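PDB 4F7A: SusD/RagB family nutrient-binding outer membrane lipoprotein from Bacteroides vulgatus, which probably binds glycans, perhaps mucin O-glycans, at the outer membrane as a SusD-like lipoprotein built around a TPR-like helical scaffold. Local coordinates for residues K67-N72 and V302-G307; T73-E78 and V298-Y303. One frame throughout, in Å; residues are numbered along the deposited sequence.

Contact 1: residues K67-N72 and V302-G307; sequences KFSDKN and VYAKDG
S69 and A304 meet where a type I beta turn from F68 to K71 lies against an irregular run of chain, V302-G307, and the backbones share one weak hydrogen bond, from A304 N to S69 O at 3.4 Å. The same carbonyl oxygen receives a CA-H...O contact from Y303 CA, 3.5 Å away. Beside it the methyl of A304 packs on S69 CB, and a water joins S69 OG to V302 O. Next, D70 CB touches Y303 CE1 at 3.4 Å, approaching the ring obliquely, while OD2 lies against K305 CB. The D70 carboxylate is gripped on both oxygens: K71 NZ forms a salt bridge to OD1 from the syn side at 3.0 Å and also bonds K67 O, and two waters donate to OD2. One of these waters also donates to K67 O and accepts from D306 N; the other links OD2 to Y303 OH. With chi1 at -158°, D306 CG lies anti to its backbone N and packs on K67 CB, 3.6 Å away. A type I beta turn in the loop before helix 79-82 thus packs on the loop before strand 329-332 of the SusD-like fold, waters making most of the polar links.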
loop_
_atom_site.group_PDB
_atom_site.type_symbol
_atom_site.label_atom_id
_atom_site.label_comp_id
_atom_site.label_asym_id
_atom_site.label_seq_id
_atom_site.Cartn_x
_atom_site.Cartn_y
_atom_site.Cartn_z
ATOM N N LYS A 67 6.962 -9.985 -23.308
ATOM C CA LYS A 67 7.409 -11.251 -22.691
ATOM C C LYS A 67 6.735 -11.541 -21.328
ATOM O O LYS A 67 6.602 -12.698 -20.945
ATOM C CB LYS A 67 8.939 -11.323 -22.599
ATOM C CG LYS A 67 9.604 -10.359 -21.678
ATOM C CD LYS A 67 11.093 -10.704 -21.452
ATOM C CE LYS A 67 11.747 -9.589 -20.638
ATOM N NZ LYS A 67 13.190 -9.807 -20.320
ATOM N N PHE A 68 6.281 -10.489 -20.634
ATOM C CA PHE A 68 5.550 -10.634 -19.372
ATOM C C PHE A 68 4.034 -10.731 -19.515
ATOM O O PHE A 68 3.346 -10.984 -18.517
ATOM C CB PHE A 68 5.863 -9.448 -18.440
ATOM C CG PHE A 68 7.325 -9.358 -18.015
ATOM C CD1 PHE A 68 8.179 -10.469 -18.058
ATOM C CD2 PHE A 68 7.837 -8.159 -17.539
ATOM C CE1 PHE A 68 9.510 -10.365 -17.641
ATOM C CE2 PHE A 68 9.161 -8.060 -17.115
ATOM C CZ PHE A 68 9.995 -9.153 -17.157
ATOM N N SER A 69 3.517 -10.549 -20.730
ATOM C CA SER A 69 2.080 -10.336 -20.923
ATOM C C SER A 69 1.287 -11.638 -20.993
ATOM O O SER A 69 0.082 -11.627 -21.289
ATOM C CB SER A 69 1.829 -9.481 -22.165
ATOM O OG SER A 69 2.235 -8.152 -21.944
ATOM N N ASP A 70 1.964 -12.758 -20.754
ATOM C CA ASP A 70 1.297 -14.054 -20.632
ATOM C C ASP A 70 1.358 -14.541 -19.172
ATOM O O ASP A 70 1.030 -15.686 -18.860
ATOM C CB ASP A 70 1.887 -15.096 -21.601
ATOM C CG ASP A 70 3.384 -15.334 -21.413
ATOM O OD1 ASP A 70 4.032 -14.678 -20.575
ATOM O OD2 ASP A 70 3.911 -16.194 -22.128
ATOM N N LYS A 71 1.727 -13.637 -18.283
ATOM C CA LYS A 71 1.842 -13.964 -16.864
ATOM C C LYS A 71 0.837 -13.185 -15.994
ATOM O O LYS A 71 -0.383 -13.317 -16.204
ATOM C CB LYS A 71 3.307 -13.807 -16.430
ATOM C CG LYS A 71 4.270 -14.720 -17.239
ATOM C CD LYS A 71 5.743 -14.478 -16.896
ATOM C CE LYS A 71 6.644 -15.428 -17.660
ATOM N NZ LYS A 71 6.567 -15.237 -19.124
ATOM N N ASN A 72 1.313 -12.399 -15.026
ATOM C CA ASN A 72 0.447 -11.818 -14.003
ATOM C C ASN A 72 -0.662 -10.954 -14.594
ATOM O O ASN A 72 -1.778 -10.959 -14.083
ATOM C CB ASN A 72 1.249 -10.994 -12.988
ATOM C CG ASN A 72 1.859 -11.838 -11.889
ATOM O OD1 ASN A 72 1.909 -13.054 -11.997
ATOM N ND2 ASN A 72 2.345 -11.181 -10.816
ATOM N N VAL A 302 -3.938 -7.709 -21.507
ATOM C CA VAL A 302 -3.850 -7.869 -22.952
ATOM C C VAL A 302 -2.754 -8.920 -23.231
ATOM O O VAL A 302 -1.574 -8.689 -22.977
ATOM C CB VAL A 302 -3.541 -6.542 -23.662
ATOM C CG1 VAL A 302 -3.394 -6.757 -25.178
ATOM C CG2 VAL A 302 -4.659 -5.529 -23.392
ATOM N N TYR A 303 -3.176 -10.075 -23.718
ATOM C CA TYR A 303 -2.296 -11.215 -23.866
ATOM C C TYR A 303 -1.286 -10.946 -24.965
ATOM O O TYR A 303 -1.639 -10.469 -26.034
ATOM C CB TYR A 303 -3.099 -12.481 -24.206
ATOM C CG TYR A 303 -2.207 -13.672 -24.436
ATOM C CD1 TYR A 303 -1.736 -14.432 -23.361
ATOM C CD2 TYR A 303 -1.774 -14.004 -25.715
ATOM C CE1 TYR A 303 -0.905 -15.516 -23.559
ATOM C CE2 TYR A 303 -0.913 -15.080 -25.923
ATOM C CZ TYR A 303 -0.485 -15.828 -24.842
ATOM O OH TYR A 303 0.358 -16.889 -25.045
ATOM N N ALA A 304 -0.024 -11.245 -24.667
ATOM C CA ALA A 304 1.054 -11.292 -25.655
ATOM C C ALA A 304 2.138 -12.153 -25.022
ATOM O O ALA A 304 2.044 -12.502 -23.844
ATOM C CB ALA A 304 1.587 -9.887 -25.965
ATOM N N LYS A 305 3.168 -12.486 -25.780
ATOM C CA LYS A 305 4.222 -13.327 -25.252
ATOM C C LYS A 305 5.548 -12.922 -25.888
ATOM O O LYS A 305 5.593 -12.102 -26.798
ATOM C CB LYS A 305 3.907 -14.797 -25.535
ATOM C CG LYS A 305 3.711 -15.102 -27.005
ATOM C CD LYS A 305 3.526 -16.588 -27.256
ATOM C CE LYS A 305 3.234 -16.847 -28.723
ATOM N NZ LYS A 305 3.863 -18.107 -29.158
ATOM N N ASP A 306 6.617 -13.522 -25.396
ATOM C CA ASP A 306 7.954 -13.201 -25.839
ATOM C C ASP A 306 8.075 -13.423 -27.332
ATOM O O ASP A 306 7.698 -14.475 -27.844
ATOM C CB ASP A 306 8.964 -14.078 -25.104
ATOM C CG ASP A 306 10.359 -13.480 -25.079
ATOM O OD1 ASP A 306 10.558 -12.364 -25.592
ATOM O OD2 ASP A 306 11.246 -14.141 -24.517
ATOM N N GLY A 307 8.594 -12.414 -28.018
ATOM C CA GLY A 307 8.686 -12.413 -29.468
ATOM C C GLY A 307 7.687 -11.465 -30.100
ATOM O O GLY A 307 7.889 -11.036 -31.207
HETATM O O HOH W 1 6.310 -14.916 -22.779
HETATM O O HOH W 2 0.176 -6.593 -22.678
HETATM O O HOH W 3 2.439 -17.642 -23.517
#

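Contact 2: residues T73-E78 and V298-Y303; sequences TVYALE and VPQGVY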
loop_
_atom_site.group_PDB
_atom_site.type_symbol
_atom_site.label_atom_id
_atom_site.label_comp_id
_atom_site.label_asym_id
_atom_site.label_seq_id
_atom_site.Cartn_x
_atom_site.Cartn_y
_atom_site.Cartn_z
ATOM N N THR A 73 -0.341 -10.204 -15.650
ATOM C CA THR A 73 -1.304 -9.284 -16.224
ATOM C C THR A 73 -2.590 -9.984 -16.678
ATOM O O THR A 73 -3.674 -9.394 -16.591
ATOM C CB THR A 73 -0.673 -8.422 -17.361
ATOM O OG1 THR A 73 -1.566 -7.345 -17.689
ATOM C CG2 THR A 73 -0.340 -9.254 -18.622
ATOM N N VAL A 74 -2.471 -11.225 -17.150
ATOM C CA VAL A 74 -3.644 -12.035 -17.573
ATOM C C VAL A 74 -4.017 -13.066 -16.513
ATOM O O VAL A 74 -4.697 -14.064 -16.788
ATOM C CB VAL A 74 -3.438 -12.722 -18.939
ATOM C CG1 VAL A 74 -3.409 -11.712 -20.069
ATOM C CG2 VAL A 74 -2.139 -13.646 -18.954
ATOM N N TYR A 75 -3.615 -12.800 -15.276
ATOM C CA TYR A 75 -3.945 -13.663 -14.146
ATOM C C TYR A 75 -3.378 -15.087 -14.268
ATOM O O TYR A 75 -3.900 -16.000 -13.626
ATOM C CB TYR A 75 -5.458 -13.738 -13.873
ATOM C CG TYR A 75 -6.144 -12.490 -13.339
ATOM C CD1 TYR A 75 -5.439 -11.452 -12.715
ATOM C CD2 TYR A 75 -7.515 -12.375 -13.422
ATOM C CE1 TYR A 75 -6.099 -10.344 -12.201
ATOM C CE2 TYR A 75 -8.180 -11.263 -12.919
ATOM C CZ TYR A 75 -7.475 -10.260 -12.317
ATOM O OH TYR A 75 -8.170 -9.186 -11.829
ATOM N N ALA A 76 -2.342 -15.277 -15.088
ATOM C CA ALA A 76 -1.578 -16.535 -15.094
ATOM C C ALA A 76 -0.409 -16.285 -14.145
ATOM O O ALA A 76 0.678 -15.900 -14.547
ATOM C CB ALA A 76 -1.103 -16.883 -16.505
ATOM N N LEU A 77 -0.671 -16.430 -12.856
ATOM C CA LEU A 77 0.236 -15.882 -11.871
ATOM C C LEU A 77 1.569 -16.633 -11.891
ATOM O O LEU A 77 1.600 -17.852 -11.885
ATOM C CB LEU A 77 -0.379 -15.926 -10.474
ATOM C CG LEU A 77 -1.667 -15.123 -10.258
ATOM C CD1 LEU A 77 -2.079 -15.167 -8.820
ATOM C CD2 LEU A 77 -1.495 -13.647 -10.670
ATOM N N GLU A 78 2.657 -15.866 -11.933
ATOM C CA GLU A 78 4.006 -16.385 -11.946
ATOM C C GLU A 78 4.486 -16.633 -10.499
ATOM O O GLU A 78 4.657 -15.694 -9.710
ATOM C CB GLU A 78 4.915 -15.399 -12.673
ATOM C CG GLU A 78 6.327 -15.884 -12.934
ATOM C CD GLU A 78 6.406 -17.052 -13.903
ATOM O OE1 GLU A 78 5.436 -17.316 -14.659
ATOM O OE2 GLU A 78 7.457 -17.715 -13.893
ATOM N N VAL A 298 -1.803 1.889 -19.911
ATOM C CA VAL A 298 -1.784 0.528 -20.386
ATOM C C VAL A 298 -2.919 -0.292 -19.784
ATOM O O VAL A 298 -3.052 -0.366 -18.564
ATOM C CB VAL A 298 -0.407 -0.121 -20.059
ATOM C CG1 VAL A 298 -0.332 -1.561 -20.575
ATOM C CG2 VAL A 298 0.738 0.772 -20.658
ATOM N N PRO A 299 -3.747 -0.922 -20.629
ATOM C CA PRO A 299 -4.810 -1.775 -20.076
ATOM C C PRO A 299 -4.251 -3.101 -19.566
ATOM O O PRO A 299 -3.444 -3.731 -20.248
ATOM C CB PRO A 299 -5.714 -2.033 -21.284
ATOM C CG PRO A 299 -4.758 -1.991 -22.443
ATOM C CD PRO A 299 -3.719 -0.959 -22.095
ATOM N N GLN A 300 -4.693 -3.535 -18.393
ATOM C CA GLN A 300 -4.238 -4.819 -17.865
ATOM C C GLN A 300 -4.898 -5.984 -18.613
ATOM O O GLN A 300 -6.066 -5.919 -19.009
ATOM C CB GLN A 300 -4.535 -4.934 -16.358
ATOM C CG GLN A 300 -3.670 -5.994 -15.660
ATOM C CD GLN A 300 -4.136 -6.343 -14.279
ATOM O OE1 GLN A 300 -4.246 -5.460 -13.423
ATOM N NE2 GLN A 300 -4.323 -7.644 -14.017
ATOM N N GLY A 301 -4.145 -7.061 -18.778
ATOM C CA GLY A 301 -4.694 -8.320 -19.287
ATOM C C GLY A 301 -4.810 -8.416 -20.781
ATOM O O GLY A 301 -5.697 -9.117 -21.285
ATOM N N VAL A 302 -3.938 -7.709 -21.507
ATOM C CA VAL A 302 -3.850 -7.869 -22.952
ATOM C C VAL A 302 -2.754 -8.920 -23.231
ATOM O O VAL A 302 -1.574 -8.689 -22.977
ATOM C CB VAL A 302 -3.541 -6.542 -23.662
ATOM C CG1 VAL A 302 -3.394 -6.757 -25.178
ATOM C CG2 VAL A 302 -4.659 -5.529 -23.392
ATOM N N TYR A 303 -3.176 -10.075 -23.718
ATOM C CA TYR A 303 -2.296 -11.215 -23.866
ATOM C C TYR A 303 -1.286 -10.946 -24.965
ATOM O O TYR A 303 -1.639 -10.469 -26.034
ATOM C CB TYR A 303 -3.099 -12.481 -24.206
ATOM C CG TYR A 303 -2.207 -13.672 -24.436
ATOM C CD1 TYR A 303 -1.736 -14.432 -23.361
ATOM C CD2 TYR A 303 -1.774 -14.004 -25.715
ATOM C CE1 TYR A 303 -0.905 -15.516 -23.559
ATOM C CE2 TYR A 303 -0.913 -15.080 -25.923
ATOM C CZ TYR A 303 -0.485 -15.828 -24.842
ATOM O OH TYR A 303 0.358 -16.889 -25.045
HETATM O O HOH W 4 -6.589 -7.118 -11.885
#
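T73 is held by two hydrogen bonds, one from G301 to its side chain and one from Q300 to its backbone carbonyl. G301 N donates to T73 OG1 at 2.8 Å, with an angle of 160° at the hydrogen, and Q300 NE2 donates to T73 O at 3.2 Å. The carbonyl oxygen lies almost in the glutamine's amide plane, whereas the donor is tilted 35° from the plane of the carbonyl. Q300 CG lies anti to its backbone N (chi1 -160°), which sets it 3.2 Å from T73 OG1, and the two side chains run antiparallel past one another. Further along, Q300 NE2 comes obliquely to Y75 CE1 at 3.7 Å, the amide standing steeply to the ring, and a water bonded to Y75 OH accepts a weak bond from the same nitrogen. An alanine in place of Q300 would probably leave T73 O without this donor and open a gap beside T73 and the Y75 ring. V74 CG1 in turn rests on the backbone of G301, 3.7 Å from its C, and reaches Y303 CB at 4.2 Å. In the second shell, H62 NE2 bonds T73 OG1, I468 N bonds Y75 OH, and M56 and F57 of helix 54-57 pack on Q300. The site is a buried loop-loop junction of the SusD-like fold, in which a threonine hydroxyl and a glutamine amide pair with backbone groups.

From the N terminus, the chain passes strand 61-62 and enters one loop that supplies K67-N72 to contact 1 and then T73-E78 to contact 2, just ahead of helix 79-82. After more than two hundred residues, just over half of them helical, the loop between helix 279-282 and strand 329-332 returns with V298-Y303 and then V302-G307. The earlier pair meets the later pair in reverse order, so contact 2 closes a loop nested inside that of contact 1, and the two share V302 and Y303. The first loop also binds itself: N72 OD1 probably bonds E78 N, and K71 O probably bonds A76 N. Together the contacts join two distant loops on one side of the molecule.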